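Local coordinates for protein YeaZ (Pseudomonas aeruginosa PAO579, PDB 4Y0W) that is an essential protein involved in making threonylcarbamoyl adenosine, a modified nucleoside of tRNA, probably as a non-catalytic partner of the threonylcarbamoyl-transferring enzyme, at residues T17-V22 against Y34-R39; P151-A156 against V176-Q181; I66-G71 against V96-D101. One frame throughout, in Å; residues are numbered along the deposited sequence.

Contact 1 (T17-V22 against Y34-R39); sequences TEACSV and YEVIPR. With NA (sodium ion), chain G.
Cys-20 and Glu-35 face each other as the hydrogen-bonded pair of an antiparallel beta hairpin, a clear case of a strand pair whose N-terminal approach, at Thr-17 and Ala-19, also binds a sodium ion. The short axes of strands 19-22 and 34-36 run 4.7 Å apart. Two backbone bonds close the tight part, Cys-20 N to Glu-35 O at 2.8 Å and Glu-35 N back to Cys-20 O at 2.9 Å.

Ala-19, Ser-21, Tyr-34 and Val-36 share one face of the sheet. With CG anti to the backbone N (chi1 -179°), Tyr-34 lays its ring along the neighbouring strand: CD2 lies 3.8 Å from Ser-21 CB, while CZ lies 3.7 Å from Ala-19 CB. Both methylene and methyl approach the ring obliquely, and His-193 stacks on it. Cys-20 turns to the other face, packing against His-41 and Met-48 of helix 41-56; Glu-35, on that face too, sends its carboxylate to Arg-44.

Toward Ile-37 the pairing slackens. The bond from Ile-37 N to Glu-18 O is weak, at 3.5 Å, and Glu-18 CB and Val-36 CG1 only brush at this exposed edge. A second subunit comes close here, its Gln-215 packing on Ile-37 and Pro-38.

Thr-17 begins an ST turn in which OG1 accepts from Ala-19 N. The same OG1 binds the sodium ion at 2.8 Å, alongside Ala-19 O, a water and Asp-14. Ser-21 OG is hydrogen-bonded to that water and accepts from Ala-194 N. The ion is thus held largely by neutral oxygens. With Ala-19 N-H on one side of OG1 and the sodium on another, the hydroxyl's own proton is probably directed away from both.

Contact 2 (P151-A156 against V176-Q181); sequences PPERVA and VERMPQ
Arg-178, closing a 3-10 turn, meets Glu-153 and Pro-152 in a loop-to-loop contact that illustrates how a salt bridge can be laid over a proline. Its guanidinium grips the carboxylate side-on, one nitrogen to each oxygen: NE reaches OE1 of Glu-153 at 3.2 Å, almost straight and in the guanidinium plane, on the syn lone pair. NH2 takes OE2 of Glu-153 at 2.9 Å, a more bent bond, and the two flat groups are turned 35° apart. Pro-152 CG sits over one guanidinium face, 3.5 Å from Arg-178 CZ. NH1 goes to Asp-127, giving the arginine a second acid.

Next, Met-179 directs its CA-H at Pro-152 O, 3.4 Å away, while its CG rests 3.8 Å from Val-155 CG2. That valine packs on Val-129 and Trp-131 of strand 129-137, seating segment 151-156 on the strand beside the outermost 140-150.

Pro-180 follows, its CG against the carbonyl oxygens of both Glu-153 and Val-155, 3.2 Å from Val-155 O. Finally Gln-181, its chain bent at chi2 (-75°), curls NE2 back to the same Val-155 O. The bond is straight at the hydrogen, but the donor stands above the carbonyl plane.

Charge pairing at one end and an amide-to-carbonyl bond at the other bracket apolar side chains resting on carbonyl oxygens. Glu-153 and Asp-127, which outweigh Arg-178 in charge and fix its guanidinium, probably both stay ionised.

Contact 3 (I66-G71 against V96-D101); sequences IAFGRG and VLAVSD
Strands 66-69 and 96-99 lie parallel, their short axes 4.6 Å apart and crossing at -24°, as the two strands of a beta-alpha-beta unit whose crossover is helix 77-92, in the actin-like ATPase fold to which the family belongs. Four successive backbone bonds run along the pair, from Leu-97 N on Ile-66 O at 2.8 Å to Arg-70 N on Val-99 O.

On the face that carries Phe-68, Val-96 and Ala-98, the phenyl ring swings across to the neighbouring strand, since CG lies between the backbone N and the carbonyl carbon (chi1 71°). Val-96 CG1 meets it at the ring edge, 3.3 Å from CE1, and Ala-98 CB lies 3.8 Å from CZ. Helix 77-92 covers this side through Ile-82 and Ala-89. On the other face Ala-67 CB touches Leu-97 CB, and helix 194-205 packs over Ala-67 and Val-99.

Past the strands, Arg-70 bends at chi2 and lays one face of its guanidinium over Ser-100 CB. Ser-100 OG caps Leu-102 N at the start of helix 101-113 and also bonds Glu-147. At the same end Gly-71 and Asp-101 join: Asp-101 N reaches Gly-71 O at 3.1 Å, nearly straight at the hydrogen, and Asp-101 OD2 comes back to Gly-71 N at 2.8 Å in a weak, bent bond.

Overall arrangement
Contacts 1 and 3 belong to one five-stranded mixed sheet, at its two outermost strands within the chain, with their centres 16 Å apart and nearest atoms about 6 Å apart. Strand 10-14 lies between them and supplies Asp-14 to the sodium of contact 1; the side chain of Asp-101 in contact 3 is about 6 Å from that same sodium. Contact 2 belongs to the loops of the second sheet, 29 Å from contact 1 and 27 Å from contact 3 between centres. Its Pro-152 side chain lies about 7 Å from the second sodium and packs on Tyr-175, which helps bind that ion. Contacts 1 and 2 both touch a second subunit.

Contact 1 (T17-V22 against Y34-R39)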
ATOM      1  N   THR A  17     -21.527  20.956 -38.028  1.00 58.14           N
ATOM      2  CA  THR A  17     -20.900  21.969 -37.194  1.00 64.50           C
ATOM      3  C   THR A  17     -21.458  21.829 -35.782  1.00 71.17           C
ATOM      4  O   THR A  17     -22.113  20.832 -35.460  1.00 80.67           O
ATOM      5  CB  THR A  17     -21.220  23.394 -37.712  1.00 68.00           C
ATOM      6  OG1 THR A  17     -22.617  23.658 -37.552  1.00 72.76           O
ATOM      7  CG2 THR A  17     -20.818  23.541 -39.172  1.00 56.88           C
ATOM      8  N   GLU A  18     -21.199  22.830 -34.947  1.00 80.65           N
ATOM      9  CA  GLU A  18     -21.781  22.913 -33.600  1.00 81.73           C
ATOM     10  C   GLU A  18     -23.321  22.924 -33.615  1.00 70.07           C
ATOM     11  O   GLU A  18     -23.966  22.502 -32.652  1.00 73.53           O
ATOM     12  CB  GLU A  18     -21.255  24.166 -32.876  1.00 93.12           C
ATOM     13  CG  GLU A  18     -21.036  23.958 -31.384  1.00113.28           C
ATOM     14  CD  GLU A  18     -20.346  25.131 -30.713  1.00125.94           C
ATOM     15  OE1 GLU A  18     -19.931  26.077 -31.416  1.00139.15           O
ATOM     16  OE2 GLU A  18     -20.220  25.104 -29.472  1.00128.48           O
ATOM     17  N   ALA A  19     -23.904  23.391 -34.712  1.00 73.08           N
ATOM     18  CA  ALA A  19     -25.356  23.509 -34.826  1.00 68.57           C
ATOM     19  C   ALA A  19     -26.004  22.235 -35.340  1.00 63.62           C
ATOM     20  O   ALA A  19     -25.490  21.567 -36.223  1.00 69.07           O
ATOM     21  CB  ALA A  19     -25.721  24.664 -35.740  1.00 78.42           C
ATOM     22  N   CYS A  20     -27.154  21.915 -34.785  1.00 61.32           N
ATOM     23  CA  CYS A  20     -27.952  20.836 -35.292  1.00 51.01           C
ATOM     24  C   CYS A  20     -29.220  21.475 -35.778  1.00 54.55           C
ATOM     25  O   CYS A  20     -29.837  22.266 -35.058  1.00 60.24           O
ATOM     26  CB  CYS A  20     -28.222  19.835 -34.187  1.00 61.42           C
ATOM     27  SG  CYS A  20     -29.134  18.367 -34.697  1.00 67.52           S
ATOM     28  N   SER A  21     -29.596  21.191 -37.018  1.00 48.05           N
ATOM     29  CA  SER A  21     -30.836  21.740 -37.534  1.00 53.11           C
ATOM     30  C   SER A  21     -31.525  20.727 -38.426  1.00 56.29           C
ATOM     31  O   SER A  21     -30.887  19.853 -39.041  1.00 48.80           O
ATOM     32  CB  SER A  21     -30.615  23.081 -38.272  1.00 54.96           C
ATOM     33  OG  SER A  21     -29.676  22.967 -39.338  1.00 54.41           O
ATOM     34  N   VAL A  22     -32.841  20.873 -38.483  1.00 48.15           N
ATOM     35  CA  VAL A  22     -33.686  19.964 -39.196  1.00 49.62           C
ATOM     36  C   VAL A  22     -34.744  20.818 -39.885  1.00 54.22           C
ATOM     37  O   VAL A  22     -35.162  21.813 -39.326  1.00 60.76           O
ATOM     38  CB  VAL A  22     -34.306  18.937 -38.223  1.00 59.10           C
ATOM     39  CG1 VAL A  22     -35.413  18.166 -38.903  1.00 75.94           C
ATOM     40  CG2 VAL A  22     -33.249  17.945 -37.728  1.00 54.87           C
ATOM     41  N   TYR A  34     -33.477  25.035 -35.396  1.00 70.01           N
ATOM     42  CA  TYR A  34     -32.033  25.223 -35.392  1.00 70.10           C
ATOM     43  C   TYR A  34     -31.657  25.310 -33.940  1.00 65.04           C
ATOM     44  O   TYR A  34     -32.272  26.065 -33.194  1.00 73.45           O
ATOM     45  CB  TYR A  34     -31.702  26.547 -36.092  1.00 83.66           C
ATOM     46  CG  TYR A  34     -30.239  26.943 -36.219  1.00 83.97           C
ATOM     47  CD1 TYR A  34     -29.602  27.693 -35.221  1.00 76.74           C
ATOM     48  CD2 TYR A  34     -29.514  26.637 -37.367  1.00 76.64           C
ATOM     49  CE1 TYR A  34     -28.282  28.094 -35.360  1.00 88.30           C
ATOM     50  CE2 TYR A  34     -28.188  27.026 -37.510  1.00 83.20           C
ATOM     51  CZ  TYR A  34     -27.574  27.761 -36.506  1.00 91.51           C
ATOM     52  OH  TYR A  34     -26.254  28.163 -36.635  1.00 72.29           O
ATOM     53  N   GLU A  35     -30.668  24.543 -33.524  1.00 69.55           N
ATOM     54  CA  GLU A  35     -30.260  24.545 -32.124  1.00 69.49           C
ATOM     55  C   GLU A  35     -28.764  24.445 -32.112  1.00 70.19           C
ATOM     56  O   GLU A  35     -28.211  23.539 -32.739  1.00 65.84           O
ATOM     57  CB  GLU A  35     -30.900  23.371 -31.376  1.00 81.16           C
ATOM     58  CG  GLU A  35     -30.449  23.205 -29.935  1.00102.54           C
ATOM     59  CD  GLU A  35     -31.397  22.352 -29.105  1.00 99.78           C
ATOM     60  OE1 GLU A  35     -31.409  21.109 -29.280  1.00 94.90           O
ATOM     61  OE2 GLU A  35     -32.113  22.931 -28.257  1.00 89.67           O
ATOM     62  N   VAL A  36     -28.107  25.399 -31.441  1.00 96.90           N
ATOM     63  CA  VAL A  36     -26.641  25.369 -31.285  1.00101.99           C
ATOM     64  C   VAL A  36     -26.293  24.893 -29.907  1.00 93.35           C
ATOM     65  O   VAL A  36     -26.556  25.572 -28.911  1.00 89.66           O
ATOM     66  CB  VAL A  36     -25.935  26.731 -31.441  1.00101.98           C
ATOM     67  CG1 VAL A  36     -24.426  26.519 -31.630  1.00 79.43           C
ATOM     68  CG2 VAL A  36     -26.523  27.516 -32.596  1.00118.65           C
ATOM     69  N   ILE A  37     -25.668  23.736 -29.861  1.00105.89           N
ATOM     70  CA  ILE A  37     -25.321  23.169 -28.603  1.00 98.64           C
ATOM     71  C   ILE A  37     -24.111  22.261 -28.724  1.00 90.34           C
ATOM     72  O   ILE A  37     -23.815  21.713 -29.797  1.00101.87           O
ATOM     73  CB  ILE A  37     -26.497  22.377 -27.996  1.00109.79           C
ATOM     74  CG1 ILE A  37     -26.954  21.266 -28.966  1.00125.51           C
ATOM     75  CG2 ILE A  37     -27.626  23.318 -27.596  1.00100.92           C
ATOM     76  CD1 ILE A  37     -27.995  20.335 -28.382  1.00127.30           C
ATOM     77  N   PRO A  38     -23.436  22.066 -27.587  1.00 80.18           N
ATOM     78  CA  PRO A  38     -22.316  21.125 -27.441  1.00 84.39           C
ATOM     79  C   PRO A  38     -22.742  19.644 -27.340  1.00 84.54           C
ATOM     80  O   PRO A  38     -21.863  18.771 -27.255  1.00 80.27           O
ATOM     81  CB  PRO A  38     -21.664  21.553 -26.102  1.00 85.63           C
ATOM     82  CG  PRO A  38     -22.462  22.755 -25.588  1.00 82.14           C
ATOM     83  CD  PRO A  38     -23.788  22.696 -26.288  1.00 80.52           C
ATOM     84  N   ARG A  39     -24.019  19.334 -27.382  1.00116.90           N
ATOM     85  CA  ARG A  39     -24.400  17.945 -27.291  1.00107.24           C
ATOM     86  C   ARG A  39     -23.792  17.294 -28.457  1.00 93.57           C
ATOM     87  O   ARG A  39     -23.621  17.904 -29.481  1.00 97.42           O
ATOM     88  CB  ARG A  39     -25.886  17.757 -27.453  1.00122.80           C
ATOM     89  CG  ARG A  39     -26.699  18.251 -26.306  1.00112.26           C
ATOM     90  CD  ARG A  39     -26.678  17.220 -25.234  1.00 99.50           C
ATOM     91  NE  ARG A  39     -27.447  17.672 -24.102  1.00106.91           N
ATOM     92  CZ  ARG A  39     -27.940  16.854 -23.206  1.00 93.22           C
ATOM     93  NH1 ARG A  39     -27.748  15.563 -23.330  1.00106.21           N
ATOM     94  NH2 ARG A  39     -28.631  17.327 -22.204  1.00109.20           N
TER
HETATM   95 NA    NA G 302     -24.582  22.086 -38.730  1.00 78.67          NA
HETATM   96  O   HOH W   1     -27.131  23.109 -38.720  1.00 57.24           O

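Contact 2 (P151-A156 against V176-Q181)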
ATOM      1  N   PRO A 151      -4.567  25.710 -48.783  1.00 50.19           N
ATOM      2  CA  PRO A 151      -4.054  26.735 -47.884  1.00 47.80           C
ATOM      3  C   PRO A 151      -4.659  28.093 -48.213  1.00 53.42           C
ATOM      4  O   PRO A 151      -5.060  28.346 -49.360  1.00 49.18           O
ATOM      5  CB  PRO A 151      -2.558  26.729 -48.158  1.00 49.07           C
ATOM      6  CG  PRO A 151      -2.425  26.185 -49.519  1.00 46.18           C
ATOM      7  CD  PRO A 151      -3.558  25.239 -49.746  1.00 43.38           C
ATOM      8  N   PRO A 152      -4.753  28.963 -47.215  1.00 50.46           N
ATOM      9  CA  PRO A 152      -5.493  30.182 -47.455  1.00 54.89           C
ATOM     10  C   PRO A 152      -4.863  31.082 -48.495  1.00 52.78           C
ATOM     11  O   PRO A 152      -5.564  31.898 -49.096  1.00 46.68           O
ATOM     12  CB  PRO A 152      -5.496  30.876 -46.090  1.00 55.48           C
ATOM     13  CG  PRO A 152      -4.483  30.174 -45.278  1.00 55.05           C
ATOM     14  CD  PRO A 152      -4.447  28.784 -45.794  1.00 50.24           C
ATOM     15  N   GLU A 153      -3.565  30.934 -48.711  1.00 52.69           N
ATOM     16  CA  GLU A 153      -2.878  31.798 -49.676  1.00 54.56           C
ATOM     17  C   GLU A 153      -3.199  31.458 -51.139  1.00 45.11           C
ATOM     18  O   GLU A 153      -2.967  32.268 -52.007  1.00 62.00           O
ATOM     19  CB  GLU A 153      -1.352  31.916 -49.436  1.00 58.04           C
ATOM     20  CG  GLU A 153      -0.646  30.930 -48.526  1.00 64.45           C
ATOM     21  CD  GLU A 153      -0.979  31.094 -47.059  1.00 57.43           C
ATOM     22  OE1 GLU A 153      -0.634  32.111 -46.413  1.00 53.80           O
ATOM     23  OE2 GLU A 153      -1.614  30.160 -46.556  1.00 52.57           O
ATOM     24  N   ARG A 154      -3.791  30.305 -51.393  1.00 49.06           N
ATOM     25  CA  ARG A 154      -4.113  29.892 -52.738  1.00 44.31           C
ATOM     26  C   ARG A 154      -5.597  30.018 -53.096  1.00 51.80           C
ATOM     27  O   ARG A 154      -5.976  29.692 -54.218  1.00 60.45           O
ATOM     28  CB  ARG A 154      -3.640  28.453 -52.939  1.00 59.40           C
ATOM     29  CG  ARG A 154      -2.119  28.298 -52.865  1.00 76.91           C
ATOM     30  CD  ARG A 154      -1.684  26.839 -52.939  1.00 84.12           C
ATOM     31  NE  ARG A 154      -1.755  26.312 -54.304  1.00 90.31           N
ATOM     32  CZ  ARG A 154      -2.216  25.106 -54.642  1.00109.96           C
ATOM     33  NH1 ARG A 154      -2.676  24.258 -53.728  1.00120.68           N
ATOM     34  NH2 ARG A 154      -2.229  24.744 -55.915  1.00131.48           N
ATOM     35  N   VAL A 155      -6.459  30.486 -52.194  1.00 46.30           N
ATOM     36  CA  VAL A 155      -7.874  30.540 -52.571  1.00 47.01           C
ATOM     37  C   VAL A 155      -8.125  31.599 -53.660  1.00 45.96           C
ATOM     38  O   VAL A 155      -7.426  32.599 -53.719  1.00 43.79           O
ATOM     39  CB  VAL A 155      -8.846  30.739 -51.376  1.00 49.25           C
ATOM     40  CG1 VAL A 155      -8.734  29.591 -50.397  1.00 51.34           C
ATOM     41  CG2 VAL A 155      -8.655  32.077 -50.672  1.00 52.56           C
ATOM     42  N   ALA A 156      -9.145  31.372 -54.483  1.00 50.89           N
ATOM     43  CA  ALA A 156      -9.471  32.273 -55.586  1.00 54.16           C
ATOM     44  C   ALA A 156     -10.963  32.373 -55.885  1.00 51.74           C
ATOM     45  O   ALA A 156     -11.711  31.408 -55.726  1.00 54.25           O
ATOM     46  CB  ALA A 156      -8.758  31.810 -56.841  1.00 52.26           C
ATOM     47  N   VAL A 176      -8.602  35.320 -43.298  1.00 49.46           N
ATOM     48  CA  VAL A 176      -8.724  36.345 -44.340  1.00 57.76           C
ATOM     49  C   VAL A 176      -7.429  37.123 -44.628  1.00 52.04           C
ATOM     50  O   VAL A 176      -7.139  37.462 -45.780  1.00 55.11           O
ATOM     51  CB  VAL A 176      -9.843  37.339 -44.013  1.00 56.30           C
ATOM     52  CG1 VAL A 176      -9.532  38.134 -42.743  1.00 52.66           C
ATOM     53  CG2 VAL A 176     -10.074  38.271 -45.196  1.00 55.25           C
ATOM     54  N   GLU A 177      -6.644  37.384 -43.590  1.00 49.76           N
ATOM     55  CA  GLU A 177      -5.370  38.088 -43.766  1.00 64.86           C
ATOM     56  C   GLU A 177      -4.365  37.359 -44.618  1.00 58.23           C
ATOM     57  O   GLU A 177      -3.476  37.990 -45.173  1.00 67.76           O
ATOM     58  CB  GLU A 177      -4.718  38.364 -42.444  1.00 62.65           C
ATOM     59  CG  GLU A 177      -5.310  39.565 -41.759  1.00 72.20           C
ATOM     60  CD  GLU A 177      -4.603  39.853 -40.463  1.00 96.96           C
ATOM     61  OE1 GLU A 177      -3.341  39.705 -40.418  1.00 77.94           O
ATOM     62  OE2 GLU A 177      -5.322  40.215 -39.504  1.00 85.09           O
ATOM     63  N   ARG A 178      -4.506  36.042 -44.732  1.00 49.73           N
ATOM     64  CA  ARG A 178      -3.557  35.250 -45.501  1.00 45.19           C
ATOM     65  C   ARG A 178      -4.047  34.985 -46.901  1.00 42.93           C
ATOM     66  O   ARG A 178      -3.364  34.353 -47.682  1.00 52.89           O
ATOM     67  CB  ARG A 178      -3.291  33.936 -44.776  1.00 47.64           C
ATOM     68  CG  ARG A 178      -2.351  34.095 -43.582  1.00 53.69           C
ATOM     69  CD  ARG A 178      -2.326  32.850 -42.710  1.00 50.67           C
ATOM     70  NE  ARG A 178      -1.888  31.685 -43.481  1.00 53.24           N
ATOM     71  CZ  ARG A 178      -1.868  30.444 -43.016  1.00 52.61           C
ATOM     72  NH1 ARG A 178      -2.245  30.211 -41.774  1.00 49.04           N
ATOM     73  NH2 ARG A 178      -1.458  29.433 -43.785  1.00 54.70           N
ATOM     74  N   MET A 179      -5.261  35.423 -47.195  1.00 48.15           N
ATOM     75  CA  MET A 179      -5.861  35.231 -48.507  1.00 49.76           C
ATOM     76  C   MET A 179      -5.421  36.283 -49.538  1.00 49.83           C
ATOM     77  O   MET A 179      -5.160  37.441 -49.175  1.00 56.53           O
ATOM     78  CB  MET A 179      -7.374  35.277 -48.342  1.00 46.66           C
ATOM     79  CG  MET A 179      -7.901  34.095 -47.544  1.00 47.23           C
ATOM     80  SD  MET A 179      -9.682  34.072 -47.374  1.00 50.52           S
ATOM     81  CE  MET A 179     -10.007  32.552 -46.500  1.00 60.44           C
ATOM     82  N   PRO A 180      -5.376  35.910 -50.832  1.00 51.47           N
ATOM     83  CA  PRO A 180      -4.917  36.904 -51.840  1.00 51.06           C
ATOM     84  C   PRO A 180      -5.903  38.036 -52.128  1.00 56.08           C
ATOM     85  O   PRO A 180      -5.488  39.071 -52.651  1.00 57.77           O
ATOM     86  CB  PRO A 180      -4.703  36.072 -53.119  1.00 43.59           C
ATOM     87  CG  PRO A 180      -5.134  34.670 -52.819  1.00 52.36           C
ATOM     88  CD  PRO A 180      -5.798  34.642 -51.461  1.00 57.37           C
ATOM     89  N   GLN A 181      -7.189  37.819 -51.833  1.00 50.46           N
ATOM     90  CA  GLN A 181      -8.199  38.877 -51.876  1.00 44.47           C
ATOM     91  C   GLN A 181      -9.152  38.754 -50.708  1.00 49.11           C
ATOM     92  O   GLN A 181      -9.169  37.744 -50.004  1.00 54.81           O
ATOM     93  CB  GLN A 181      -8.998  38.854 -53.185  1.00 49.95           C
ATOM     94  CG  GLN A 181      -9.797  37.577 -53.432  1.00 45.26           C
ATOM     95  CD  GLN A 181      -8.917  36.408 -53.848  1.00 54.09           C
ATOM     96  OE1 GLN A 181      -8.146  36.502 -54.813  1.00 52.81           O
ATOM     97  NE2 GLN A 181      -9.019  35.301 -53.121  1.00 50.79           N
TER

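Contact 3 (I66-G71 against V96-D101)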
ATOM      1  N   ILE A  66     -34.734  12.697 -48.567  1.00 44.69           N
ATOM      2  CA  ILE A  66     -34.054  13.236 -47.402  1.00 50.54           C
ATOM      3  C   ILE A  66     -32.733  13.876 -47.824  1.00 54.95           C
ATOM      4  O   ILE A  66     -31.885  13.249 -48.450  1.00 49.90           O
ATOM      5  CB  ILE A  66     -33.789  12.158 -46.334  1.00 56.52           C
ATOM      6  CG1 ILE A  66     -35.108  11.481 -45.918  1.00 59.23           C
ATOM      7  CG2 ILE A  66     -33.112  12.790 -45.114  1.00 53.92           C
ATOM      8  CD1 ILE A  66     -34.953  10.261 -45.044  1.00 52.35           C
ATOM      9  N   ALA A  67     -32.568  15.134 -47.466  1.00 51.09           N
ATOM     10  CA  ALA A  67     -31.352  15.849 -47.776  1.00 48.02           C
ATOM     11  C   ALA A  67     -30.486  15.878 -46.540  1.00 44.17           C
ATOM     12  O   ALA A  67     -30.979  15.823 -45.440  1.00 57.56           O
ATOM     13  CB  ALA A  67     -31.679  17.247 -48.223  1.00 53.15           C
ATOM     14  N   PHE A  68     -29.180  15.896 -46.745  1.00 55.77           N
ATOM     15  CA  PHE A  68     -28.242  16.104 -45.669  1.00 47.31           C
ATOM     16  C   PHE A  68     -27.045  16.919 -46.184  1.00 48.24           C
ATOM     17  O   PHE A  68     -26.720  16.894 -47.371  1.00 49.93           O
ATOM     18  CB  PHE A  68     -27.831  14.769 -45.070  1.00 50.37           C
ATOM     19  CG  PHE A  68     -26.945  13.940 -45.958  1.00 47.48           C
ATOM     20  CD1 PHE A  68     -27.448  13.290 -47.047  1.00 53.76           C
ATOM     21  CD2 PHE A  68     -25.599  13.819 -45.678  1.00 54.58           C
ATOM     22  CE1 PHE A  68     -26.620  12.548 -47.867  1.00 67.35           C
ATOM     23  CE2 PHE A  68     -24.768  13.071 -46.480  1.00 56.44           C
ATOM     24  CZ  PHE A  68     -25.280  12.431 -47.577  1.00 57.27           C
ATOM     25  N   GLY A  69     -26.431  17.671 -45.284  1.00 49.90           N
ATOM     26  CA  GLY A  69     -25.136  18.288 -45.535  1.00 53.50           C
ATOM     27  C   GLY A  69     -24.089  17.200 -45.501  1.00 52.66           C
ATOM     28  O   GLY A  69     -23.944  16.490 -44.507  1.00 55.85           O
ATOM     29  N   ARG A  70     -23.357  17.055 -46.589  1.00 47.75           N
ATOM     30  CA  ARG A  70     -22.334  16.025 -46.666  1.00 54.11           C
ATOM     31  C   ARG A  70     -20.952  16.544 -46.286  1.00 58.21           C
ATOM     32  O   ARG A  70     -19.941  15.939 -46.626  1.00 65.64           O
ATOM     33  CB  ARG A  70     -22.329  15.356 -48.031  1.00 52.85           C
ATOM     34  CG  ARG A  70     -22.239  16.291 -49.215  1.00 64.53           C
ATOM     35  CD  ARG A  70     -20.815  16.546 -49.580  1.00 61.17           C
ATOM     36  NE  ARG A  70     -20.704  17.074 -50.923  1.00 73.51           N
ATOM     37  CZ  ARG A  70     -19.842  18.020 -51.283  1.00 67.26           C
ATOM     38  NH1 ARG A  70     -19.040  18.576 -50.390  1.00 62.79           N
ATOM     39  NH2 ARG A  70     -19.802  18.430 -52.542  1.00 62.03           N
ATOM     40  N   GLY A  71     -20.917  17.635 -45.527  1.00 55.41           N
ATOM     41  CA  GLY A  71     -19.664  18.304 -45.218  1.00 60.61           C
ATOM     42  C   GLY A  71     -19.262  19.215 -46.354  1.00 58.06           C
ATOM     43  O   GLY A  71     -19.982  19.303 -47.368  1.00 53.30           O
ATOM     44  N   VAL A  96     -31.894   9.725 -51.223  1.00 56.17           N
ATOM     45  CA  VAL A  96     -31.021  10.596 -50.473  1.00 57.78           C
ATOM     46  C   VAL A  96     -30.431  11.715 -51.361  1.00 53.86           C
ATOM     47  O   VAL A  96     -30.050  11.495 -52.512  1.00 55.45           O
ATOM     48  CB  VAL A  96     -29.894   9.736 -49.899  1.00 59.58           C
ATOM     49  CG1 VAL A  96     -28.768  10.586 -49.359  1.00 60.51           C
ATOM     50  CG2 VAL A  96     -30.468   8.812 -48.832  1.00 60.75           C
ATOM     51  N   LEU A  97     -30.366  12.912 -50.805  1.00 52.30           N
ATOM     52  CA  LEU A  97     -29.841  14.086 -51.515  1.00 55.85           C
ATOM     53  C   LEU A  97     -28.669  14.701 -50.760  1.00 48.84           C
ATOM     54  O   LEU A  97     -28.873  15.498 -49.857  1.00 64.88           O
ATOM     55  CB  LEU A  97     -30.953  15.125 -51.669  1.00 52.60           C
ATOM     56  CG  LEU A  97     -32.023  14.761 -52.699  1.00 51.31           C
ATOM     57  CD1 LEU A  97     -33.212  15.675 -52.512  1.00 54.07           C
ATOM     58  CD2 LEU A  97     -31.494  14.873 -54.127  1.00 47.72           C
ATOM     59  N   ALA A  98     -27.453  14.307 -51.117  1.00 56.35           N
ATOM     60  CA  ALA A  98     -26.224  14.902 -50.563  1.00 57.22           C
ATOM     61  C   ALA A  98     -26.026  16.333 -51.043  1.00 48.80           C
ATOM     62  O   ALA A  98     -26.022  16.582 -52.215  1.00 50.18           O
ATOM     63  CB  ALA A  98     -25.015  14.088 -50.961  1.00 61.25           C
ATOM     64  N   VAL A  99     -25.861  17.272 -50.119  1.00 54.53           N
ATOM     65  CA  VAL A  99     -25.637  18.655 -50.490  1.00 47.98           C
ATOM     66  C   VAL A  99     -24.458  19.227 -49.739  1.00 54.29           C
ATOM     67  O   VAL A  99     -24.276  18.955 -48.558  1.00 47.84           O
ATOM     68  CB  VAL A  99     -26.831  19.509 -50.166  1.00 45.44           C
ATOM     69  CG1 VAL A  99     -26.509  20.967 -50.438  1.00 51.17           C
ATOM     70  CG2 VAL A  99     -28.037  19.043 -50.949  1.00 51.50           C
ATOM     71  N   SER A 100     -23.690  20.063 -50.427  1.00 55.70           N
ATOM     72  CA  SER A 100     -22.475  20.639 -49.868  1.00 46.55           C
ATOM     73  C   SER A 100     -22.788  21.660 -48.821  1.00 39.86           C
ATOM     74  O   SER A 100     -23.651  22.531 -49.006  1.00 43.60           O
ATOM     75  CB  SER A 100     -21.676  21.342 -50.952  1.00 44.80           C
ATOM     76  OG  SER A 100     -20.458  21.784 -50.415  1.00 50.19           O
ATOM     77  N   ASP A 101     -22.038  21.594 -47.737  1.00 42.54           N
ATOM     78  CA  ASP A 101     -22.141  22.608 -46.691  1.00 48.52           C
ATOM     79  C   ASP A 101     -21.641  23.978 -47.107  1.00 52.51           C
ATOM     80  O   ASP A 101     -22.030  24.961 -46.492  1.00 52.05           O
ATOM     81  CB  ASP A 101     -21.424  22.155 -45.435  1.00 43.43           C
ATOM     82  CG  ASP A 101     -22.294  21.241 -44.594  1.00 54.44           C
ATOM     83  OD1 ASP A 101     -23.353  21.722 -44.102  1.00 58.64           O
ATOM     84  OD2 ASP A 101     -21.938  20.056 -44.445  1.00 60.71           O
TER